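Local structure of nicotinamide-nucleotide adenylyltransferase NadR family / Ribosylnicotinamide kinase (Lactococcus lactis subsp. cremoris, 6GYE) at residues P25-Q31 with T169-F175; E211-E217 with F311-W316; I263-V267 with Q330-L336. The protein probably phosphorylates nicotinamide riboside and adenylylates nicotinamide mononucleotide, two steps of NAD+ synthesis from the vitamin precursor. All blocks are in the same frame, centred on the assembly; numbering follows the deposited sequence. Where two conformers were deposited one is given.

Interaction 1 of 3, residues P25-Q31 with T169-F175; sequences PLHTGHQ and THINRVF. With SO4 (sulfate ion), chain E.
Pro25 and Leu26 lie against one face of the Phe175 ring. Pro25 CB rests 3.6 Å from Phe175 CD2, and the backbone N of Leu26 sits over the middle of the same face, so backbone atoms as well as the proline carbons cover the aromatic. Leu26 CB touches the rim at CE1, while its CD2 turns to the amide of Asn172, 3.4 Å from ND2. Tyr69 meets the Phe175 ring edge-to-face from helix 63-73.

Outward from this apolar patch the two backbones form a single bridge. Asn172 N donates to Leu26 O at 3.1 Å, and Thr28 N donates to His170 O at 2.9 Å. Asn172 swings its amide away from its own N (chi1 180°), out toward helix 28-40, where Asn172 ND2 gives a hydrogen bond to Gln31 OE1 at 2.8 Å, the amide planes nearly perpendicular. The other end of the group, OD1, accepts from Val174 N in an Asx turn. Without the amide, as with an alanine here, Gln31 OE1 would probably lose this donor and the Asx turn its acceptor, giving residues 173-175 more freedom to shift.

At the polar edge His27 caps the helix: its ND1 accepts from Gly29 N at 2.9 Å, while His27 N donates to His30 ND1, completing a capping box. The opposite nitrogen, His30 NE2, donates almost straight to sulfate O1 at 2.7 Å. This HTGH sequence at a helix start, with an anion beside its second histidine, is consistent with the HIGH-type motif of nucleotidyltransferases, whose histidines face the nucleotide phosphates.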
loop_
_atom_site.group_PDB
_atom_site.type_symbol
_atom_site.label_atom_id
_atom_site.label_comp_id
_atom_site.label_asym_id
_atom_site.label_seq_id
_atom_site.Cartn_x
_atom_site.Cartn_y
_atom_site.Cartn_z
ATOM N N PRO A 25 5.564 -0.864 9.475
ATOM C CA PRO A 25 6.080 0.259 8.690
ATOM C C PRO A 25 6.913 1.263 9.462
ATOM O O PRO A 25 6.927 1.243 10.683
ATOM C CB PRO A 25 4.796 0.931 8.229
ATOM C CG PRO A 25 3.917 0.813 9.471
ATOM C CD PRO A 25 4.289 -0.503 10.122
ATOM N N LEU A 26 7.597 2.137 8.727
ATOM C CA LEU A 26 8.104 3.383 9.289
ATOM C C LEU A 26 6.942 4.232 9.798
ATOM O O LEU A 26 5.920 4.363 9.118
ATOM C CB LEU A 26 8.887 4.140 8.215
ATOM C CG LEU A 26 9.387 5.551 8.518
ATOM C CD1 LEU A 26 10.485 5.506 9.554
ATOM C CD2 LEU A 26 9.914 6.173 7.226
ATOM N N HIS A 27 7.077 4.799 10.999
ATOM C CA HIS A 27 6.027 5.670 11.527
ATOM C C HIS A 27 6.658 6.839 12.273
ATOM O O HIS A 27 7.883 6.949 12.376
ATOM C CB HIS A 27 5.031 4.898 12.407
ATOM C CG HIS A 27 5.645 4.245 13.607
ATOM N ND1 HIS A 27 6.061 4.956 14.716
ATOM C CD2 HIS A 27 5.892 2.941 13.880
ATOM C CE1 HIS A 27 6.549 4.116 15.615
ATOM N NE2 HIS A 27 6.454 2.889 15.135
ATOM N N THR A 28 5.805 7.736 12.784
ATOM C CA THR A 28 6.320 8.991 13.319
ATOM C C THR A 28 7.146 8.787 14.585
ATOM O O THR A 28 7.997 9.634 14.887
ATOM C CB THR A 28 5.180 9.994 13.583
ATOM O OG1 THR A 28 4.188 9.393 14.378
ATOM C CG2 THR A 28 4.510 10.407 12.301
ATOM N N GLY A 29 6.925 7.691 15.327
ATOM C CA GLY A 29 7.804 7.385 16.450
ATOM C C GLY A 29 9.251 7.215 16.015
ATOM O O GLY A 29 10.159 7.811 16.600
ATOM N N HIS A 30 9.484 6.403 14.969
ATOM C CA HIS A 30 10.807 6.329 14.351
ATOM C C HIS A 30 11.299 7.714 13.968
ATOM O O HIS A 30 12.450 8.091 14.250
ATOM C CB HIS A 30 10.777 5.454 13.094
ATOM C CG HIS A 30 10.460 4.011 13.345
ATOM N ND1 HIS A 30 9.359 3.389 12.792
ATOM C CD2 HIS A 30 11.132 3.053 14.027
ATOM C CE1 HIS A 30 9.346 2.119 13.160
ATOM N NE2 HIS A 30 10.413 1.890 13.905
ATOM N N GLN A 31 10.440 8.472 13.281
ATOM C CA GLN A 31 10.901 9.694 12.637
ATOM C C GLN A 31 11.327 10.725 13.666
ATOM O O GLN A 31 12.313 11.438 13.457
ATOM C CB GLN A 31 9.813 10.222 11.706
ATOM C CG GLN A 31 9.628 9.289 10.530
ATOM C CD GLN A 31 8.301 9.448 9.796
ATOM O OE1 GLN A 31 7.933 8.592 8.995
ATOM N NE2 GLN A 31 7.573 10.527 10.078
ATOM N N THR A 169 -2.599 8.486 10.673
ATOM C CA THR A 169 -1.805 9.701 10.527
ATOM C C THR A 169 -0.349 9.504 10.947
ATOM O O THR A 169 0.506 10.287 10.534
ATOM C CB THR A 169 -2.416 10.864 11.319
ATOM O OG1 THR A 169 -2.480 10.527 12.707
ATOM C CG2 THR A 169 -3.798 11.229 10.804
ATOM N N HIS A 170 -0.042 8.465 11.718
ATOM C CA HIS A 170 1.325 8.211 12.147
ATOM C C HIS A 170 2.114 7.346 11.186
ATOM O O HIS A 170 3.338 7.276 11.321
ATOM C CB HIS A 170 1.331 7.567 13.540
ATOM C CG HIS A 170 0.755 8.457 14.595
ATOM N ND1 HIS A 170 0.158 7.975 15.736
ATOM C CD2 HIS A 170 0.650 9.804 14.658
ATOM C CE1 HIS A 170 -0.275 8.988 16.464
ATOM N NE2 HIS A 170 0.013 10.111 15.832
ATOM N N ILE A 171 1.447 6.693 10.233
ATOM C CA ILE A 171 2.136 5.903 9.221
ATOM C C ILE A 171 2.845 6.832 8.243
ATOM O O ILE A 171 2.259 7.802 7.753
ATOM C CB ILE A 171 1.142 5.003 8.474
ATOM C CG1 ILE A 171 0.320 4.175 9.454
ATOM C CG2 ILE A 171 1.875 4.107 7.467
ATOM C CD1 ILE A 171 -0.762 3.353 8.757
ATOM N N ASN A 172 4.107 6.533 7.942
ATOM C CA ASN A 172 4.817 7.299 6.926
ATOM C C ASN A 172 4.114 7.158 5.574
ATOM O O ASN A 172 3.707 6.059 5.185
ATOM C CB ASN A 172 6.270 6.831 6.825
ATOM C CG ASN A 172 7.061 7.601 5.757
ATOM O OD1 ASN A 172 7.022 7.275 4.563
ATOM N ND2 ASN A 172 7.762 8.644 6.188
ATOM N N ARG A 173 4.003 8.279 4.840
ATOM C CA ARG A 173 3.133 8.323 3.657
ATOM C C ARG A 173 3.512 7.294 2.593
ATOM O O ARG A 173 2.625 6.719 1.950
ATOM C CB ARG A 173 3.132 9.732 3.064
ATOM C CG ARG A 173 2.376 10.717 3.961
ATOM C CD ARG A 173 2.388 12.120 3.403
ATOM N NE ARG A 173 1.887 13.072 4.393
ATOM C CZ ARG A 173 0.596 13.369 4.560
ATOM N NH1 ARG A 173 -0.334 12.788 3.800
ATOM N NH2 ARG A 173 0.228 14.248 5.487
ATOM N N VAL A 174 4.804 7.001 2.434
ATOM C CA VAL A 174 5.230 5.999 1.458
ATOM C C VAL A 174 4.642 4.627 1.766
ATOM O O VAL A 174 4.436 3.811 0.861
ATOM C CB VAL A 174 6.769 5.952 1.395
ATOM C CG1 VAL A 174 7.218 4.964 0.334
ATOM C CG2 VAL A 174 7.307 7.345 1.071
ATOM N N PHE A 175 4.349 4.350 3.030
ATOM C CA PHE A 175 3.802 3.052 3.393
ATOM C C PHE A 175 2.281 3.004 3.338
ATOM O O PHE A 175 1.715 1.921 3.520
ATOM C CB PHE A 175 4.260 2.650 4.813
ATOM C CG PHE A 175 5.706 2.220 4.894
ATOM C CD1 PHE A 175 6.728 3.158 4.931
ATOM C CD2 PHE A 175 6.040 0.868 4.899
ATOM C CE1 PHE A 175 8.060 2.758 4.982
ATOM C CE2 PHE A 175 7.372 0.455 4.957
ATOM C CZ PHE A 175 8.381 1.399 5.004
HETATM S S SO4 E . 10.764 -1.747 14.385
HETATM O O1 SO4 E . 10.983 -0.485 15.084
HETATM O O2 SO4 E . 9.775 -1.589 13.312
HETATM O O3 SO4 E . 12.069 -2.135 13.863
HETATM O O4 SO4 E . 10.251 -2.778 15.285
#

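Interaction 2 of 3, residues E211-E217 with F311-W316; sequences EYAREYE and FRHMEW. With SO4 (sulfate ion), chain F.
Ala213 and Trp316 make the buried side of this contact together with the imidazole of His313. Ala213 CB lies 4.1 Å from Trp316 CZ3, and the same methyl also approaches the edge of the His313 ring. That ring is enclosed by two aromatics of its own segment, with Phe311 CE2 over one face and Trp316 CE3 over the other.

Carboxylates reach the imidazole from two places on the helix. Glu211, its chain fully stretched from a chi1 of -172°, brings OE2 to the ring edge, where His313 NE2 makes a weak hydrogen bond of 3.4 Å to Glu211 OE2. Glu217 OE1 comes within 3.5 Å of His313 ND1, but ND1 has its hydrogen bond with Asp224.

The outer side is more open to solvent, though not more distant. Phe311 is exposed, and its ring slides past Arg214 in the opposite direction, with Arg214 CG 3.6 Å from Phe311 CD2. At the edge of the same ring, Glu217 OE1 lies in plane, 3.3 Å from Phe311 CZ. Arg214 bends at chi3 (-40°), which carries its guanidinium back to Glu211: Arg214 NH2 forms a salt bridge with Glu211 OE2 at 3.3 Å and two weak hydrogen bonds to the sulfate, while NE is buried without a partner.

The sulfate also accepts backbone N-H groups of Ser190 to Lys193, as expected of a P-loop cradling a phosphate-like anion. The contact thus joins the start of helix 212-220 to the loop between strand 296-300 and helix 320-333, with Met235 and Tyr232 of helix 229-247 covering Ala213 and Trp316.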
loop_
_atom_site.group_PDB
_atom_site.type_symbol
_atom_site.label_atom_id
_atom_site.label_comp_id
_atom_site.label_asym_id
_atom_site.label_seq_id
_atom_site.Cartn_x
_atom_site.Cartn_y
_atom_site.Cartn_z
ATOM N N GLU A 211 -15.607 6.872 -12.970
ATOM C CA GLU A 211 -15.581 5.837 -14.000
ATOM C C GLU A 211 -14.832 6.387 -15.214
ATOM O O GLU A 211 -15.320 7.292 -15.898
ATOM C CB GLU A 211 -16.991 5.383 -14.372
ATOM C CG GLU A 211 -16.959 4.166 -15.307
ATOM C CD GLU A 211 -18.335 3.703 -15.762
ATOM O OE1 GLU A 211 -18.569 2.468 -15.848
ATOM O OE2 GLU A 211 -19.172 4.578 -16.059
ATOM N N TYR A 212 -13.655 5.831 -15.498
ATOM C CA TYR A 212 -12.820 6.403 -16.548
ATOM C C TYR A 212 -13.518 6.326 -17.904
ATOM O O TYR A 212 -13.391 7.243 -18.728
ATOM C CB TYR A 212 -11.458 5.687 -16.576
ATOM C CG TYR A 212 -10.532 6.165 -17.684
ATOM C CD1 TYR A 212 -9.811 7.344 -17.545
ATOM C CD2 TYR A 212 -10.413 5.463 -18.889
ATOM C CE1 TYR A 212 -8.978 7.808 -18.555
ATOM C CE2 TYR A 212 -9.571 5.922 -19.914
ATOM C CZ TYR A 212 -8.860 7.103 -19.737
ATOM O OH TYR A 212 -8.026 7.596 -20.725
ATOM N N ALA A 213 -14.277 5.251 -18.143
ATOM C CA ALA A 213 -14.943 5.068 -19.431
ATOM C C ALA A 213 -15.811 6.264 -19.793
ATOM O O ALA A 213 -15.848 6.685 -20.954
ATOM C CB ALA A 213 -15.775 3.778 -19.427
ATOM N N ARG A 214 -16.510 6.829 -18.814
ATOM C CA ARG A 214 -17.308 8.017 -19.080
ATOM C C ARG A 214 -16.428 9.191 -19.489
ATOM O O ARG A 214 -16.744 9.904 -20.443
ATOM C CB ARG A 214 -18.154 8.367 -17.863
ATOM C CG ARG A 214 -18.938 9.662 -17.987
ATOM C CD ARG A 214 -19.913 9.731 -16.849
ATOM N NE ARG A 214 -20.478 8.399 -16.618
ATOM C CZ ARG A 214 -21.121 8.024 -15.516
ATOM N NH1 ARG A 214 -21.282 8.876 -14.509
ATOM N NH2 ARG A 214 -21.597 6.788 -15.424
ATOM N N GLU A 215 -15.332 9.430 -18.765
ATOM C CA GLU A 215 -14.434 10.512 -19.164
ATOM C C GLU A 215 -13.917 10.278 -20.576
ATOM O O GLU A 215 -13.931 11.181 -21.422
ATOM C CB GLU A 215 -13.257 10.642 -18.189
ATOM C CG GLU A 215 -12.343 11.830 -18.531
ATOM C CD GLU A 215 -10.873 11.626 -18.174
ATOM O OE1 GLU A 215 -10.569 11.336 -16.997
ATOM O OE2 GLU A 215 -10.021 11.773 -19.080
ATOM N N TYR A 216 -13.475 9.049 -20.845
ATOM C CA TYR A 216 -12.876 8.723 -22.130
ATOM C C TYR A 216 -13.847 8.975 -23.282
ATOM O O TYR A 216 -13.460 9.527 -24.325
ATOM C CB TYR A 216 -12.418 7.263 -22.080
ATOM C CG TYR A 216 -11.687 6.765 -23.293
ATOM C CD1 TYR A 216 -12.384 6.224 -24.372
ATOM C CD2 TYR A 216 -10.296 6.818 -23.359
ATOM C CE1 TYR A 216 -11.726 5.762 -25.490
ATOM C CE2 TYR A 216 -9.619 6.360 -24.479
ATOM C CZ TYR A 216 -10.342 5.829 -25.539
ATOM O OH TYR A 216 -9.689 5.367 -26.645
ATOM N N GLU A 217 -15.107 8.568 -23.122
ATOM C CA GLU A 217 -16.072 8.768 -24.192
ATOM C C GLU A 217 -16.440 10.232 -24.377
ATOM O O GLU A 217 -16.784 10.633 -25.494
ATOM C CB GLU A 217 -17.317 7.930 -23.948
ATOM C CG GLU A 217 -17.032 6.457 -24.083
ATOM C CD GLU A 217 -18.280 5.621 -23.981
ATOM O OE1 GLU A 217 -19.246 6.083 -23.362
ATOM O OE2 GLU A 217 -18.285 4.496 -24.501
ATOM N N PHE A 311 -25.363 12.327 -19.377
ATOM C CA PHE A 311 -24.596 11.312 -20.092
ATOM C C PHE A 311 -25.121 9.913 -19.778
ATOM O O PHE A 311 -25.246 9.536 -18.610
ATOM C CB PHE A 311 -23.103 11.414 -19.738
ATOM C CG PHE A 311 -22.225 10.461 -20.508
ATOM C CD1 PHE A 311 -21.760 10.791 -21.770
ATOM C CD2 PHE A 311 -21.861 9.236 -19.966
ATOM C CE1 PHE A 311 -20.954 9.918 -22.478
ATOM C CE2 PHE A 311 -21.055 8.357 -20.670
ATOM C CZ PHE A 311 -20.601 8.698 -21.924
ATOM N N ARG A 312 -25.443 9.157 -20.829
ATOM C CA ARG A 312 -25.929 7.787 -20.705
ATOM C C ARG A 312 -25.143 6.876 -21.639
ATOM O O ARG A 312 -25.038 7.159 -22.838
ATOM C CB ARG A 312 -27.436 7.692 -21.006
ATOM C CG ARG A 312 -27.977 8.726 -21.990
ATOM C CD ARG A 312 -29.508 8.675 -22.078
ATOM N NE ARG A 312 -30.132 8.411 -20.779
ATOM C CZ ARG A 312 -30.951 7.393 -20.528
ATOM N NH1 ARG A 312 -31.262 6.533 -21.490
ATOM N NH2 ARG A 312 -31.463 7.235 -19.315
ATOM N N HIS A 313 -24.581 5.797 -21.088
ATOM C CA HIS A 313 -24.059 4.701 -21.905
ATOM C C HIS A 313 -25.242 4.072 -22.633
ATOM O O HIS A 313 -25.976 3.266 -22.057
ATOM C CB HIS A 313 -23.371 3.636 -21.057
ATOM C CG HIS A 313 -22.047 4.029 -20.469
ATOM N ND1 HIS A 313 -20.857 3.892 -21.152
ATOM C CD2 HIS A 313 -21.718 4.459 -19.225
ATOM C CE1 HIS A 313 -19.858 4.269 -20.372
ATOM N NE2 HIS A 313 -20.353 4.612 -19.196
ATOM N N MET A 314 -25.445 4.435 -23.903
ATOM C CA MET A 314 -26.690 4.059 -24.570
ATOM C C MET A 314 -26.723 2.567 -24.904
ATOM O O MET A 314 -27.752 1.909 -24.707
ATOM C CB MET A 314 -26.901 4.914 -25.824
ATOM C CG MET A 314 -28.372 5.277 -26.114
ATOM S SD MET A 314 -29.200 6.304 -24.868
ATOM C CE MET A 314 -30.636 5.299 -24.491
ATOM N N GLU A 315 -25.612 2.010 -25.401
ATOM C CA GLU A 315 -25.583 0.587 -25.737
ATOM C C GLU A 315 -25.356 -0.301 -24.519
ATOM O O GLU A 315 -25.899 -1.412 -24.459
ATOM C CB GLU A 315 -24.499 0.299 -26.775
ATOM C CG GLU A 315 -24.445 -1.159 -27.218
ATOM C CD GLU A 315 -23.038 -1.621 -27.556
ATOM O OE1 GLU A 315 -22.214 -1.762 -26.625
ATOM O OE2 GLU A 315 -22.758 -1.847 -28.755
ATOM N N TRP A 316 -24.571 0.165 -23.541
ATOM C CA TRP A 316 -24.350 -0.582 -22.305
ATOM C C TRP A 316 -25.597 -0.654 -21.425
ATOM O O TRP A 316 -25.565 -1.335 -20.393
ATOM C CB TRP A 316 -23.172 0.021 -21.518
ATOM C CG TRP A 316 -21.809 -0.227 -22.157
ATOM C CD1 TRP A 316 -21.556 -0.916 -23.322
ATOM C CD2 TRP A 316 -20.521 0.196 -21.658
ATOM N NE1 TRP A 316 -20.199 -0.944 -23.570
ATOM C CE2 TRP A 316 -19.543 -0.269 -22.571
ATOM C CE3 TRP A 316 -20.101 0.921 -20.532
ATOM C CZ2 TRP A 316 -18.172 -0.031 -22.390
ATOM C CZ3 TRP A 316 -18.733 1.157 -20.356
ATOM C CH2 TRP A 316 -17.789 0.680 -21.281
HETATM S S SO4 F . -24.135 4.849 -13.294
HETATM O O1 SO4 F . -25.289 5.709 -13.010
HETATM O O2 SO4 F . -23.836 4.820 -14.720
HETATM O O3 SO4 F . -22.925 5.343 -12.650
HETATM O O4 SO4 F . -24.485 3.514 -12.832
#

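Interaction 3 of 3, residues I263-V267 with Q330-L336; sequences IVTRV and QLAEFGL
Arg266 crosses obliquely to Gln330, and its side chain can be read outward atom by atom. Arg266 CB begins 3.5 Å from Gln330 OE1. From a chi1 of -167° the chain stays extended as far as NE, which lays Arg266 CG and Arg266 CD alongside Gln330 OE1, each at 3.3 Å. Beyond CD the chain turns, and the guanidinium stands at a steep angle to the amide. NE and NH2 have partners elsewhere, NH2 forming a salt bridge with Glu282 of helix 275-290, its strongest polar partner. NH1 serves the segment 330-336: Arg266 NH1 makes a weak hydrogen bond of 2.8 Å to Gln330 OE1 and a salt bridge of 3.0 Å to Glu333 OE2, which it meets from above the carboxylate plane. Phe334 CZ covers one face of the guanidinium, the two planes 81° apart.

Glu333 and Phe334 lie at the end of helix 320-333, which closes in a Schellman motif: Leu336 N bonds to Leu331 O and Gly335 N to Ala332 O, with Gly335 taking the positive phi. Helices 262-272 and 320-333 belong to the P-loop kinase domain, packed beside its parallel sheet, whose strand 181-187 supplies Met186 against Leu331.

The amide of Gln330 is shared in the other direction too. Its NE2 bonds to Glu326 and, weakly, to Arg266 O, and Gln330 NE2 lies 3.9 Å from Val267 CG2. One helical turn before Val267, Ile263 reaches into the apolar side of the contact. Ile263 CD1 meets Leu336 CD1 tip to tip at 3.5 Å, a tight approach for two methyls, and also touches Leu331 CD2 and slides past the Phe334 ring near CD2.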
loop_
_atom_site.group_PDB
_atom_site.type_symbol
_atom_site.label_atom_id
_atom_site.label_comp_id
_atom_site.label_asym_id
_atom_site.label_seq_id
_atom_site.Cartn_x
_atom_site.Cartn_y
_atom_site.Cartn_z
ATOM N N ILE A 263 -11.931 -5.685 -14.023
ATOM C CA ILE A 263 -12.907 -6.765 -14.173
ATOM C C ILE A 263 -14.163 -6.252 -14.869
ATOM O O ILE A 263 -14.704 -6.898 -15.773
ATOM C CB ILE A 263 -13.232 -7.400 -12.808
ATOM C CG1 ILE A 263 -12.009 -8.143 -12.285
ATOM C CG2 ILE A 263 -14.426 -8.348 -12.921
ATOM C CD1 ILE A 263 -12.258 -8.928 -11.070
ATOM N N VAL A 264 -14.657 -5.089 -14.442
ATOM C CA VAL A 264 -15.815 -4.489 -15.101
ATOM C C VAL A 264 -15.534 -4.283 -16.586
ATOM O O VAL A 264 -16.341 -4.660 -17.444
ATOM C CB VAL A 264 -16.209 -3.174 -14.404
ATOM C CG1 VAL A 264 -17.212 -2.388 -15.251
ATOM C CG2 VAL A 264 -16.782 -3.478 -13.034
ATOM N N THR A 265 -14.378 -3.697 -16.916
ATOM C CA THR A 265 -14.039 -3.526 -18.329
ATOM C C THR A 265 -13.919 -4.870 -19.029
ATOM O O THR A 265 -14.280 -4.989 -20.204
ATOM C CB THR A 265 -12.731 -2.755 -18.483
ATOM O OG1 THR A 265 -12.840 -1.510 -17.798
ATOM C CG2 THR A 265 -12.410 -2.471 -19.994
ATOM N N ARG A 266 -13.440 -5.897 -18.315
ATOM C CA ARG A 266 -13.303 -7.218 -18.915
ATOM C C ARG A 266 -14.657 -7.845 -19.205
ATOM O O ARG A 266 -14.782 -8.652 -20.132
ATOM C CB ARG A 266 -12.468 -8.126 -18.006
ATOM C CG ARG A 266 -12.008 -9.420 -18.676
ATOM C CD ARG A 266 -11.115 -10.260 -17.748
ATOM N NE ARG A 266 -10.673 -11.512 -18.373
ATOM C CZ ARG A 266 -11.258 -12.691 -18.190
ATOM N NH1 ARG A 266 -12.310 -12.788 -17.396
ATOM N NH2 ARG A 266 -10.787 -13.776 -18.790
ATOM N N VAL A 267 -15.677 -7.505 -18.429
ATOM C CA VAL A 267 -17.008 -7.998 -18.738
ATOM C C VAL A 267 -17.503 -7.390 -20.045
ATOM O O VAL A 267 -17.985 -8.105 -20.933
ATOM C CB VAL A 267 -17.970 -7.718 -17.574
ATOM C CG1 VAL A 267 -19.388 -8.049 -17.989
ATOM C CG2 VAL A 267 -17.558 -8.521 -16.325
ATOM N N GLN A 330 -17.156 -13.985 -13.790
ATOM C CA GLN A 330 -15.765 -13.559 -13.726
ATOM C C GLN A 330 -15.304 -13.361 -12.287
ATOM O O GLN A 330 -14.186 -13.753 -11.937
ATOM C CB GLN A 330 -15.560 -12.293 -14.562
ATOM C CG GLN A 330 -15.794 -12.530 -16.068
ATOM C CD GLN A 330 -15.107 -11.484 -16.948
ATOM O OE1 GLN A 330 -14.130 -10.859 -16.535
ATOM N NE2 GLN A 330 -15.617 -11.295 -18.166
ATOM N N LEU A 331 -16.147 -12.773 -11.433
ATOM C CA LEU A 331 -15.785 -12.675 -10.021
ATOM C C LEU A 331 -15.531 -14.059 -9.428
ATOM O O LEU A 331 -14.662 -14.220 -8.562
ATOM C CB LEU A 331 -16.866 -11.926 -9.232
ATOM C CG LEU A 331 -16.999 -10.421 -9.518
ATOM C CD1 LEU A 331 -18.259 -9.811 -8.892
ATOM C CD2 LEU A 331 -15.777 -9.675 -9.045
ATOM N N ALA A 332 -16.246 -15.078 -9.902
ATOM C CA ALA A 332 -15.895 -16.434 -9.509
ATOM C C ALA A 332 -14.568 -16.847 -10.134
ATOM O O ALA A 332 -13.708 -17.421 -9.457
ATOM C CB ALA A 332 -17.008 -17.406 -9.901
ATOM N N GLU A 333 -14.376 -16.543 -11.419
ATOM C CA GLU A 333 -13.140 -16.911 -12.105
ATOM C C GLU A 333 -11.900 -16.419 -11.357
ATOM O O GLU A 333 -10.895 -17.130 -11.281
ATOM C CB GLU A 333 -13.159 -16.370 -13.539
ATOM C CG GLU A 333 -11.861 -16.583 -14.303
ATOM C CD GLU A 333 -11.929 -16.120 -15.747
ATOM O OE1 GLU A 333 -10.997 -16.439 -16.519
ATOM O OE2 GLU A 333 -12.924 -15.460 -16.121
ATOM N N PHE A 334 -11.956 -15.229 -10.766
ATOM C CA PHE A 334 -10.808 -14.675 -10.057
ATOM C C PHE A 334 -10.883 -14.903 -8.549
ATOM O O PHE A 334 -10.116 -14.288 -7.806
ATOM C CB PHE A 334 -10.660 -13.179 -10.370
ATOM C CG PHE A 334 -10.326 -12.899 -11.814
ATOM C CD1 PHE A 334 -9.047 -13.135 -12.308
ATOM C CD2 PHE A 334 -11.299 -12.451 -12.688
ATOM C CE1 PHE A 334 -8.736 -12.912 -13.644
ATOM C CE2 PHE A 334 -10.998 -12.226 -14.030
ATOM C CZ PHE A 334 -9.709 -12.458 -14.509
ATOM N N GLY A 335 -11.791 -15.761 -8.089
ATOM C CA GLY A 335 -11.851 -16.153 -6.681
ATOM C C GLY A 335 -12.161 -15.045 -5.694
ATOM O O GLY A 335 -11.592 -15.018 -4.595
ATOM N N LEU A 336 -13.076 -14.147 -6.041
ATOM C CA LEU A 336 -13.364 -12.968 -5.237
ATOM C C LEU A 336 -14.686 -13.057 -4.483
ATOM O O LEU A 336 -15.083 -12.084 -3.831
ATOM C CB LEU A 336 -13.370 -11.734 -6.138
ATOM C CG LEU A 336 -12.063 -11.467 -6.880
ATOM C CD1 LEU A 336 -12.284 -10.432 -7.958
ATOM C CD2 LEU A 336 -11.007 -10.998 -5.909
#

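From the N terminus, interaction 1 comes first: residues 169-175 return to the start of helix 28-40 after 137 intervening residues, closing the loop that holds most of the first parallel sheet just before the chain passes into the P-loop domain. The other two contacts come after it in the chain, lie within that second domain and cross each other: 211-217 opens, 263-267 follows, 311-316 closes interaction 2 and 330-336 closes interaction 3. Their nearest atoms are about 5 Å apart, whereas interaction 1 lies about 20 Å or more from each. Interactions 2 and 3 together tie helices 212-220 and 262-272 to the loop before helix 320-333 and to the end of that helix.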